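Local coordinates for protein mucin-like protocadherin (Homo sapiens, PDB 6OAE) that probably takes part in calcium-dependent adhesion between microvilli through heterophilic pairing with CDHR2, and is represented here by its two N-terminal cadherin repeats, at residues Thr139-Thr144 and Trp178-Asp183; Phe100-Lys105 and Ala195-Val200; Ile120-Leu125 and Val156-Leu161; Asp149-Val154 and Arg165-Tyr170. All blocks are in the same frame, centred on the assembly; numbering follows the deposited sequence.

Interaction 1 of 4, residues Thr139-Thr144 and Trp178-Asp183; sequences TLQEMT and WLLVRD. With CA (calcium ion), chain E.
W178 sets its indole CG beside its own backbone N and anti to the carbonyl carbon (chi1 -79°), M143 places its CG with a chi1 of -144°, away from the staggered positions, and the two side chains cross at about a right angle. M143 CG therefore stands over one face of the indole, 3.4 Å from the centroid of the W178 six-membered ring and 9° off its normal, a CH-pi contact. The sulfur follows obliquely, M143 SD lying 4.6 Å from that centroid, a looser Met-aromatic contact. Q141, extended with CG anti to its backbone N, runs alongside the indole on the face of the sheet that also carries T139 and L180. The partners, strands 137-142 and 174-182, are antiparallel neighbours in the four-stranded sheet of the second cadherin repeat, with 137-142 at its edge. Hydrogen-bonded pairs occur at T139/L180 and Q141/W178; the bond from L180 N to T139 O (2.9 Å) is nearly straight. L140 and L179 instead point to the opposite face, where L140 CD1 meets L179 CD1 at 4.2 Å. A water next to T139 OG1 (2.8 Å) also donates weakly to L180 O. Farther on, D183 OD2 binds calcium at 2.3 Å, with N94, N96, D129, D131 and D134 completing the site. Main-chain bonding thus fixes the strand that leads into a metal ligand, while M143 packs by dispersion on one face of an indole that stays largely exposed.

Interaction 2 of 4, residues Phe100-Lys105 and Ala195-Val200; sequences FPFKTK and ATATLV
Strands 104-110 and 194-204 run parallel here, with T104 level with T198 and K105 with L199, and the main chain is joined by bonds from T198 N to K103 O, K105 N to T198 O and V200 N to K105 O. The middle one is the poorest: K105 N lies 3.1 Å from T198 O, the N-H...O angle is 138° and the donor sits above the carbonyl plane. Ahead of the strand, F100 and F102 both lean on A197. The methyl A197 CB approaches F102 CE2 to 3.4 Å and lies off-centre against the F100 ring, so a small residue receives two aromatic groups. F102 takes the crowded position, with CG between backbone N and carbonyl carbon (chi1 60°). Its ring lies between two other groups of its own segment: K105 CE is centred over one face, 3.2 Å above the F102 plane, and F100 CB covers the opposite face nearer the rim. K105 bends at chi3 and chi4 to carry NZ to Q124 O. On the other face of the sheet T104 and T198 stand side by side, T104 OG1 being 3.5 Å from T198 CB. Ahead of the paired residues, where the main chains have separated, one water donates to both F102 O and T196 O, 2.8 Å from each. This is the first strand of the repeat pairing in parallel with the last, as in the cadherin fold, formed just after the calcium-binding linker.

Interaction 3 of 4, residues Ile120-Leu125 and Val156-Leu161; sequences IPETQL and VNRPAL
The end of strand 118-120 and the short helical turn 122-125 pack here on strand 158-163 of the three-stranded sheet of the second cadherin repeat. The tight part centres on P159 and L161, against which I120, E122 and L125 close. I120 and L161 form an antiparallel hydrogen-bonded pair: L161 N reaches I120 O at 2.8 Å, and I120 N returns a longer bond to L161 O on a lone pair. Their side chains lie alongside one another, I120 CD1 against L161 CD2 at 3.7 Å. E122, extended with CG anti to its backbone N (chi1 -152°), lays its methylene on the proline ring, E122 CG to P159 CD being 3.3 Å. P159 centres an inverse gamma turn, closed by A160 N to R158 O (2.9 Å), and L125 CD1 presses on P159 O at 3.3 Å. The solvent side is looser. There R158, exposed and modelled in two conformers, bends at chi2 and chi3 beside the carboxylate; E122 OE2 is 3.3 Å from R158 NE but well out of the guanidinium plane. This salt bridge is therefore one of charge alone, with no N-H aimed at the oxygen, and is probably adaptable. P159 O, by contrast, is buried under hydrocarbon without a polar partner, which presumably carries a modest desolvation cost.

Interaction 4 of 4, residues Asp149-Val154 and Arg165-Tyr170; sequences DYFSLV and RPLDFY
The Y150 ring meets P166 O at its edge, near the ring plane, with Y150 CE2 3.5 Å from that oxygen, while the methyl L167 CD2 comes obliquely to the same ring. All this belongs to the end of the second cadherin repeat away from the linker calciums, where strand 151-155 begins and the chain after strand 158-163 crosses toward strand 174-182. L167 CD2 also approaches the F151 ring obliquely, so one branch of a leucine touches two consecutive aromatics. L167 reaches inward with CG beside its backbone N (chi1 -60°), placing CD2 3.8 Å from Y150 CD2 and 3.9 Å from F151 CZ; its side chain crosses that of F151 at about a right angle. M175 of strand 174-182 also packs on both aromatics. The two segments share no hydrogen bond, so apolar packing and van der Waals contact carry the interface. On the exposed side, R165 lies along the main chain, its extension broken at chi3 (68°), and D149 O lies near the guanidinium plane. The charged ends stay apart, D149 OD2 and R165 NE being 5.9 Å from each other, whereas R165 CD touches D149 O at 3.1 Å.

All four contacts lie in the second cadherin repeat and together sample both sheets of its sandwich. Interactions 1 and 2, with centres 9 Å apart, share one sheet: strand 174-182 is bonded to strand 194-204, L179 N to A197 O and V181 N to A195 O. Interactions 3 and 4, 16 Å apart, meet in the three-stranded sheet, where strands 151-155 and 158-163 are neighbours. L140 packs on L161 and L153, bridging the sheets. Along the chain, interaction 2 encloses the other three, interaction 4 is nested within 1, and 3 crosses both 1 and 4. Such interleaving ties early and late segments into one sandwich beside the calcium-binding linker.

Interaction 1 of 4, residues Thr139-Thr144 and Trp178-Asp183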
# COMPACT_ATOMS: atom_id res chain seq x y z
N THR A 139 4.53 4.31 -17.25
CA THR A 139 4.73 4.10 -18.69
C THR A 139 3.99 5.19 -19.45
O THR A 139 2.84 5.46 -19.08
CB THR A 139 4.24 2.72 -19.12
OG1 THR A 139 4.96 1.80 -18.29
CG2 THR A 139 4.53 2.45 -20.58
N LEU A 140 4.62 5.75 -20.48
CA LEU A 140 4.00 6.75 -21.38
C LEU A 140 3.80 6.09 -22.75
O LEU A 140 4.82 5.55 -23.30
CB LEU A 140 4.91 7.97 -21.46
CG LEU A 140 4.27 9.21 -22.07
CD1 LEU A 140 3.29 9.85 -21.09
CD2 LEU A 140 5.35 10.20 -22.48
N GLN A 141 2.57 6.08 -23.25
CA GLN A 141 2.22 5.48 -24.57
C GLN A 141 1.60 6.57 -25.45
O GLN A 141 0.60 7.15 -25.03
CB GLN A 141 1.28 4.31 -24.36
CG GLN A 141 0.89 3.60 -25.65
CD GLN A 141 -0.03 2.43 -25.44
OE1 GLN A 141 -0.76 2.03 -26.35
NE2 GLN A 141 0.00 1.85 -24.24
N GLU A 142 2.18 6.83 -26.62
CA GLU A 142 1.62 7.87 -27.52
C GLU A 142 0.22 7.43 -27.94
O GLU A 142 0.01 6.23 -28.20
CB GLU A 142 2.52 8.17 -28.72
CG GLU A 142 2.77 7.01 -29.64
CD GLU A 142 3.69 7.39 -30.79
OE1 GLU A 142 3.52 6.80 -31.86
OE2 GLU A 142 4.55 8.28 -30.62
N MET A 143 -0.70 8.39 -27.96
CA MET A 143 -2.09 8.24 -28.42
C MET A 143 -2.17 8.79 -29.85
O MET A 143 -2.85 8.18 -30.67
CB MET A 143 -3.04 9.02 -27.51
CG MET A 143 -4.36 8.35 -27.31
SD MET A 143 -5.62 9.55 -26.83
CE MET A 143 -5.96 10.30 -28.42
N THR A 144 -1.49 9.91 -30.12
CA THR A 144 -1.35 10.53 -31.46
C THR A 144 0.04 10.15 -32.00
O THR A 144 1.01 10.19 -31.23
CB THR A 144 -1.70 12.02 -31.36
OG1 THR A 144 -0.87 12.65 -30.38
CG2 THR A 144 -3.15 12.24 -31.00
N TRP A 178 -1.29 8.28 -23.29
CA TRP A 178 -1.78 7.45 -22.17
C TRP A 178 -0.64 7.39 -21.16
O TRP A 178 0.51 7.07 -21.56
CB TRP A 178 -2.17 6.05 -22.61
CG TRP A 178 -3.50 5.95 -23.26
CD1 TRP A 178 -4.72 6.17 -22.69
CD2 TRP A 178 -3.76 5.56 -24.63
NE1 TRP A 178 -5.72 5.96 -23.61
CE2 TRP A 178 -5.16 5.58 -24.81
CE3 TRP A 178 -2.94 5.20 -25.71
CZ2 TRP A 178 -5.76 5.26 -26.03
CZ3 TRP A 178 -3.53 4.88 -26.92
CH2 TRP A 178 -4.92 4.91 -27.08
N LEU A 179 -0.93 7.72 -19.92
CA LEU A 179 -0.02 7.53 -18.78
C LEU A 179 -0.55 6.34 -17.98
O LEU A 179 -1.69 6.42 -17.52
CB LEU A 179 0.02 8.81 -17.94
CG LEU A 179 0.99 8.77 -16.76
CD1 LEU A 179 2.43 8.57 -17.20
CD2 LEU A 179 0.85 10.04 -15.96
N LEU A 180 0.25 5.29 -17.87
CA LEU A 180 -0.11 4.07 -17.10
C LEU A 180 0.72 4.05 -15.84
O LEU A 180 1.89 4.45 -15.88
CB LEU A 180 0.19 2.81 -17.90
CG LEU A 180 -0.32 2.78 -19.33
CD1 LEU A 180 0.04 1.45 -19.99
CD2 LEU A 180 -1.81 3.01 -19.37
N VAL A 181 0.15 3.55 -14.75
CA VAL A 181 0.96 3.29 -13.54
C VAL A 181 0.58 1.89 -13.07
O VAL A 181 -0.61 1.54 -13.18
CB VAL A 181 0.74 4.36 -12.45
CG1 VAL A 181 -0.70 4.40 -11.94
CG2 VAL A 181 1.73 4.17 -11.31
N ARG A 182 1.56 1.12 -12.61
CA ARG A 182 1.31 -0.19 -11.96
C ARG A 182 2.11 -0.21 -10.66
O ARG A 182 3.09 0.58 -10.55
CB ARG A 182 1.62 -1.37 -12.90
CG ARG A 182 3.07 -1.45 -13.33
CD ARG A 182 3.48 -2.72 -14.07
NE ARG A 182 4.93 -2.68 -14.28
CZ ARG A 182 5.56 -2.08 -15.29
NH1 ARG A 182 4.90 -1.45 -16.26
NH2 ARG A 182 6.88 -2.12 -15.35
N ASP A 183 1.71 -1.07 -9.72
CA ASP A 183 2.34 -1.15 -8.37
C ASP A 183 3.28 -2.36 -8.28
O ASP A 183 3.61 -2.74 -7.17
CB ASP A 183 1.27 -1.15 -7.29
CG ASP A 183 0.22 -2.25 -7.41
OD1 ASP A 183 0.36 -3.15 -8.30
OD2 ASP A 183 -0.73 -2.19 -6.62
CA CA E . -0.80 -1.61 -4.36
O HOH W 1 3.19 1.45 -16.18

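Interaction 2 of 4, residues Phe100-Lys105 and Ala195-Val200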
# COMPACT_ATOMS: atom_id res chain seq x y z
N PHE A 100 -4.47 7.83 -9.89
CA PHE A 100 -4.10 9.19 -10.33
C PHE A 100 -5.14 10.14 -9.76
O PHE A 100 -6.31 9.76 -9.69
CB PHE A 100 -4.09 9.32 -11.84
CG PHE A 100 -2.96 8.61 -12.54
CD1 PHE A 100 -1.65 9.07 -12.40
CD2 PHE A 100 -3.21 7.51 -13.36
CE1 PHE A 100 -0.62 8.43 -13.07
CE2 PHE A 100 -2.17 6.88 -14.02
CZ PHE A 100 -0.88 7.35 -13.89
N PRO A 101 -4.76 11.36 -9.33
CA PRO A 101 -5.76 12.39 -8.96
C PRO A 101 -6.44 13.12 -10.15
O PRO A 101 -7.12 14.11 -9.91
CB PRO A 101 -4.91 13.32 -8.09
CG PRO A 101 -3.53 13.26 -8.73
CD PRO A 101 -3.37 11.80 -9.08
N PHE A 102 -6.28 12.63 -11.38
CA PHE A 102 -6.93 13.15 -12.62
C PHE A 102 -7.22 11.99 -13.57
O PHE A 102 -6.54 10.92 -13.45
CB PHE A 102 -6.02 14.18 -13.30
CG PHE A 102 -4.67 13.63 -13.70
CD1 PHE A 102 -3.64 13.53 -12.77
CD2 PHE A 102 -4.44 13.19 -14.99
CE1 PHE A 102 -2.41 13.00 -13.13
CE2 PHE A 102 -3.20 12.67 -15.35
CZ PHE A 102 -2.20 12.58 -14.42
N LYS A 103 -8.15 12.20 -14.51
CA LYS A 103 -8.51 11.23 -15.57
C LYS A 103 -7.86 11.65 -16.89
O LYS A 103 -7.14 10.85 -17.50
CB LYS A 103 -10.02 11.15 -15.75
CG LYS A 103 -10.81 10.71 -14.53
CD LYS A 103 -12.32 10.97 -14.68
CE LYS A 103 -13.09 10.72 -13.40
NZ LYS A 103 -13.04 9.29 -13.03
N THR A 104 -8.16 12.87 -17.33
CA THR A 104 -7.57 13.51 -18.54
C THR A 104 -7.22 14.94 -18.15
O THR A 104 -8.06 15.60 -17.50
CB THR A 104 -8.51 13.52 -19.75
OG1 THR A 104 -8.93 12.20 -20.12
CG2 THR A 104 -7.84 14.17 -20.95
N LYS A 105 -6.04 15.38 -18.57
CA LYS A 105 -5.40 16.64 -18.11
C LYS A 105 -4.65 17.28 -19.29
O LYS A 105 -3.99 16.50 -20.02
CB LYS A 105 -4.44 16.28 -16.97
CG LYS A 105 -3.77 17.42 -16.26
CD LYS A 105 -2.42 17.05 -15.64
CE LYS A 105 -2.53 16.24 -14.37
NZ LYS A 105 -2.24 17.03 -13.15
N ALA A 195 -3.56 1.76 -13.15
CA ALA A 195 -4.41 2.95 -13.34
C ALA A 195 -3.92 3.64 -14.62
O ALA A 195 -2.72 3.47 -14.99
CB ALA A 195 -4.35 3.84 -12.14
N THR A 196 -4.82 4.34 -15.30
CA THR A 196 -4.55 4.99 -16.59
C THR A 196 -5.10 6.41 -16.51
O THR A 196 -6.07 6.64 -15.78
CB THR A 196 -5.15 4.21 -17.77
OG1 THR A 196 -6.55 4.43 -17.78
CG2 THR A 196 -4.91 2.73 -17.73
N ALA A 197 -4.44 7.33 -17.19
CA ALA A 197 -4.87 8.73 -17.32
C ALA A 197 -4.41 9.21 -18.70
O ALA A 197 -3.55 8.54 -19.29
CB ALA A 197 -4.32 9.56 -16.20
N THR A 198 -5.00 10.29 -19.20
CA THR A 198 -4.65 10.90 -20.50
C THR A 198 -3.92 12.22 -20.22
O THR A 198 -4.31 12.96 -19.28
CB THR A 198 -5.90 11.00 -21.40
OG1 THR A 198 -6.32 9.69 -21.80
CG2 THR A 198 -5.66 11.79 -22.66
N LEU A 199 -2.84 12.49 -20.96
CA LEU A 199 -2.08 13.75 -20.91
C LEU A 199 -2.20 14.39 -22.28
O LEU A 199 -1.91 13.71 -23.27
CB LEU A 199 -0.60 13.53 -20.61
CG LEU A 199 -0.26 12.96 -19.24
CD1 LEU A 199 1.24 12.75 -19.16
CD2 LEU A 199 -0.74 13.90 -18.16
N VAL A 200 -2.59 15.64 -22.32
CA VAL A 200 -2.71 16.43 -23.57
C VAL A 200 -1.67 17.54 -23.48
O VAL A 200 -1.78 18.39 -22.56
CB VAL A 200 -4.13 16.95 -23.76
CG1 VAL A 200 -4.23 17.84 -24.97
CG2 VAL A 200 -5.14 15.81 -23.85
O HOH W 2 -7.18 8.25 -13.83

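Interaction 3 of 4, residues Ile120-Leu125 and Val156-Leu161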
# COMPACT_ATOMS: atom_id res chain seq x y z
N ILE A 120 6.63 18.79 -17.15
CA ILE A 120 5.67 18.42 -16.07
C ILE A 120 6.50 17.78 -14.97
O ILE A 120 7.15 16.76 -15.20
CB ILE A 120 4.54 17.49 -16.54
CG1 ILE A 120 3.87 17.98 -17.83
CG2 ILE A 120 3.52 17.34 -15.43
CD1 ILE A 120 2.83 17.03 -18.40
N PRO A 121 6.50 18.33 -13.74
CA PRO A 121 7.24 17.72 -12.65
C PRO A 121 6.47 16.50 -12.13
O PRO A 121 5.25 16.38 -12.34
CB PRO A 121 7.34 18.87 -11.64
CG PRO A 121 6.01 19.56 -11.81
CD PRO A 121 5.77 19.53 -13.31
N GLU A 122 7.22 15.61 -11.48
CA GLU A 122 6.74 14.36 -10.83
C GLU A 122 5.45 14.63 -10.01
O GLU A 122 4.51 13.82 -10.07
CB GLU A 122 7.90 13.80 -10.00
CG GLU A 122 7.87 12.31 -9.84
CD GLU A 122 9.02 11.70 -9.05
OE1 GLU A 122 8.78 10.67 -8.37
OE2 GLU A 122 10.14 12.22 -9.12
N THR A 123 5.38 15.76 -9.29
CA THR A 123 4.25 16.13 -8.40
C THR A 123 2.91 16.25 -9.16
O THR A 123 1.85 15.99 -8.56
CB THR A 123 4.57 17.43 -7.64
OG1 THR A 123 4.99 18.41 -8.59
CG2 THR A 123 5.64 17.24 -6.59
N GLN A 124 2.95 16.63 -10.43
CA GLN A 124 1.73 16.82 -11.26
C GLN A 124 1.30 15.50 -11.91
O GLN A 124 0.13 15.45 -12.33
CB GLN A 124 1.97 17.92 -12.30
CG GLN A 124 2.01 19.31 -11.67
CD GLN A 124 2.25 20.42 -12.66
OE1 GLN A 124 1.94 20.31 -13.86
NE2 GLN A 124 2.80 21.52 -12.17
N LEU A 125 2.18 14.48 -11.99
CA LEU A 125 1.83 13.20 -12.67
C LEU A 125 1.69 12.03 -11.70
O LEU A 125 1.02 11.11 -12.08
CB LEU A 125 2.89 12.85 -13.73
CG LEU A 125 2.98 13.82 -14.91
CD1 LEU A 125 3.82 13.22 -16.04
CD2 LEU A 125 1.61 14.16 -15.44
N VAL A 156 10.99 5.17 -15.23
CA VAL A 156 9.81 4.37 -14.85
C VAL A 156 9.38 4.67 -13.40
O VAL A 156 8.22 4.52 -13.12
CB VAL A 156 10.08 2.87 -15.10
CG1 VAL A 156 11.10 2.30 -14.13
CG2 VAL A 156 8.81 2.07 -15.09
N ASN A 157 10.27 5.10 -12.50
CA ASN A 157 9.88 5.41 -11.10
C ASN A 157 9.86 6.93 -10.80
O ASN A 157 9.46 7.27 -9.70
CB ASN A 157 10.77 4.69 -10.11
CG ASN A 157 10.84 3.20 -10.39
OD1 ASN A 157 11.94 2.67 -10.57
ND2 ASN A 157 9.69 2.54 -10.46
N ARG A 158 10.26 7.77 -11.76
CA ARG A 158 10.27 9.26 -11.65
C ARG A 158 9.46 9.83 -12.80
O ARG A 158 10.03 10.18 -13.83
CB ARG A 158 11.70 9.81 -11.71
CG ARG A 158 12.72 9.01 -10.91
CD ARG A 158 12.72 9.33 -9.43
NE ARG A 158 13.12 10.69 -9.14
CZ ARG A 158 13.73 11.06 -8.02
NH1 ARG A 158 14.02 10.16 -7.10
NH2 ARG A 158 14.06 12.33 -7.83
N PRO A 159 8.12 9.92 -12.69
CA PRO A 159 7.29 10.42 -13.79
C PRO A 159 7.28 11.94 -13.99
O PRO A 159 6.23 12.55 -13.94
CB PRO A 159 5.90 9.88 -13.37
CG PRO A 159 5.91 9.99 -11.89
CD PRO A 159 7.30 9.49 -11.54
N ALA A 160 8.45 12.52 -14.23
CA ALA A 160 8.58 13.90 -14.73
C ALA A 160 8.57 13.78 -16.25
O ALA A 160 9.21 12.84 -16.75
CB ALA A 160 9.83 14.56 -14.24
N LEU A 161 7.88 14.68 -16.94
CA LEU A 161 7.82 14.66 -18.42
C LEU A 161 8.88 15.63 -18.93
O LEU A 161 8.85 16.82 -18.54
CB LEU A 161 6.42 15.01 -18.91
CG LEU A 161 6.16 14.66 -20.37
CD1 LEU A 161 6.17 13.16 -20.58
CD2 LEU A 161 4.86 15.26 -20.87

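Interaction 4 of 4, residues Asp149-Val154 and Arg165-Tyr170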
# COMPACT_ATOMS: atom_id res chain seq x y z
N ASP A 149 8.16 11.06 -30.02
CA ASP A 149 9.36 11.73 -30.58
C ASP A 149 9.70 12.97 -29.73
O ASP A 149 10.86 13.35 -29.69
CB ASP A 149 9.19 12.16 -32.04
CG ASP A 149 8.83 11.06 -33.04
OD1 ASP A 149 8.92 9.87 -32.68
OD2 ASP A 149 8.45 11.42 -34.19
N TYR A 150 8.72 13.58 -29.05
CA TYR A 150 8.88 14.89 -28.40
C TYR A 150 9.04 14.81 -26.89
O TYR A 150 9.69 15.69 -26.37
CB TYR A 150 7.68 15.78 -28.71
CG TYR A 150 7.60 16.12 -30.17
CD1 TYR A 150 6.92 15.29 -31.05
CD2 TYR A 150 8.22 17.25 -30.69
CE1 TYR A 150 6.83 15.58 -32.40
CE2 TYR A 150 8.13 17.56 -32.04
CZ TYR A 150 7.44 16.72 -32.90
OH TYR A 150 7.34 17.00 -34.24
N PHE A 151 8.39 13.85 -26.22
CA PHE A 151 8.33 13.78 -24.74
C PHE A 151 8.57 12.35 -24.26
O PHE A 151 8.17 11.40 -24.93
CB PHE A 151 6.98 14.26 -24.21
CG PHE A 151 6.63 15.68 -24.56
CD1 PHE A 151 7.13 16.74 -23.81
CD2 PHE A 151 5.77 15.97 -25.61
CE1 PHE A 151 6.78 18.04 -24.11
CE2 PHE A 151 5.42 17.28 -25.91
CZ PHE A 151 5.93 18.31 -25.17
N SER A 152 9.23 12.24 -23.11
CA SER A 152 9.46 10.94 -22.41
C SER A 152 9.48 11.18 -20.91
O SER A 152 9.67 12.34 -20.49
CB SER A 152 10.74 10.32 -22.90
OG SER A 152 11.85 11.13 -22.58
N LEU A 153 9.27 10.13 -20.13
CA LEU A 153 9.40 10.18 -18.66
C LEU A 153 10.87 10.12 -18.33
O LEU A 153 11.63 9.41 -19.05
CB LEU A 153 8.65 9.00 -18.04
CG LEU A 153 7.15 8.97 -18.29
CD1 LEU A 153 6.57 7.77 -17.59
CD2 LEU A 153 6.49 10.25 -17.79
N VAL A 154 11.29 10.82 -17.28
CA VAL A 154 12.71 10.76 -16.85
C VAL A 154 13.06 9.31 -16.51
O VAL A 154 14.15 8.84 -16.93
CB VAL A 154 12.99 11.73 -15.69
CG1 VAL A 154 14.35 11.47 -15.06
CG2 VAL A 154 12.88 13.16 -16.16
N ARG A 165 12.86 16.91 -28.03
CA ARG A 165 13.15 17.48 -29.37
C ARG A 165 12.43 18.80 -29.52
O ARG A 165 11.36 18.99 -28.92
CB ARG A 165 12.73 16.52 -30.49
CG ARG A 165 13.69 15.35 -30.67
CD ARG A 165 13.13 14.33 -31.64
NE ARG A 165 13.06 14.85 -32.99
CZ ARG A 165 14.05 14.81 -33.89
NH1 ARG A 165 13.84 15.32 -35.10
NH2 ARG A 165 15.23 14.28 -33.59
N PRO A 166 12.96 19.73 -30.32
CA PRO A 166 12.31 21.03 -30.49
C PRO A 166 10.85 20.87 -30.94
O PRO A 166 10.58 20.05 -31.78
CB PRO A 166 13.16 21.77 -31.54
CG PRO A 166 14.46 21.03 -31.60
CD PRO A 166 14.22 19.62 -31.08
N LEU A 167 9.95 21.63 -30.32
CA LEU A 167 8.52 21.65 -30.68
C LEU A 167 8.35 22.49 -31.94
O LEU A 167 9.23 23.37 -32.24
CB LEU A 167 7.70 22.23 -29.52
CG LEU A 167 7.81 21.44 -28.21
CD1 LEU A 167 7.12 22.19 -27.08
CD2 LEU A 167 7.21 20.05 -28.38
N ASP A 168 7.27 22.24 -32.65
CA ASP A 168 6.91 22.98 -33.88
C ASP A 168 5.38 23.08 -33.89
O ASP A 168 4.74 22.10 -34.20
CB ASP A 168 7.52 22.27 -35.09
CG ASP A 168 7.29 22.98 -36.40
OD1 ASP A 168 6.27 23.69 -36.51
OD2 ASP A 168 8.14 22.79 -37.31
N PHE A 169 4.86 24.25 -33.57
CA PHE A 169 3.42 24.55 -33.47
C PHE A 169 2.68 24.19 -34.76
O PHE A 169 1.56 23.66 -34.67
CB PHE A 169 3.23 26.03 -33.14
CG PHE A 169 1.82 26.50 -33.24
CD1 PHE A 169 0.91 26.19 -32.24
CD2 PHE A 169 1.39 27.26 -34.32
CE1 PHE A 169 -0.40 26.62 -32.32
CE2 PHE A 169 0.08 27.69 -34.40
CZ PHE A 169 -0.81 27.37 -33.40
N TYR A 170 3.27 24.46 -35.93
CA TYR A 170 2.63 24.27 -37.25
C TYR A 170 2.51 22.77 -37.54
O TYR A 170 1.41 22.31 -37.96
CB TYR A 170 3.37 25.09 -38.31
CG TYR A 170 3.29 26.55 -37.97
CD1 TYR A 170 2.14 27.27 -38.23
CD2 TYR A 170 4.33 27.18 -37.30
CE1 TYR A 170 2.04 28.60 -37.87
CE2 TYR A 170 4.24 28.52 -36.94
CZ TYR A 170 3.09 29.22 -37.23
OH TYR A 170 2.97 30.52 -36.89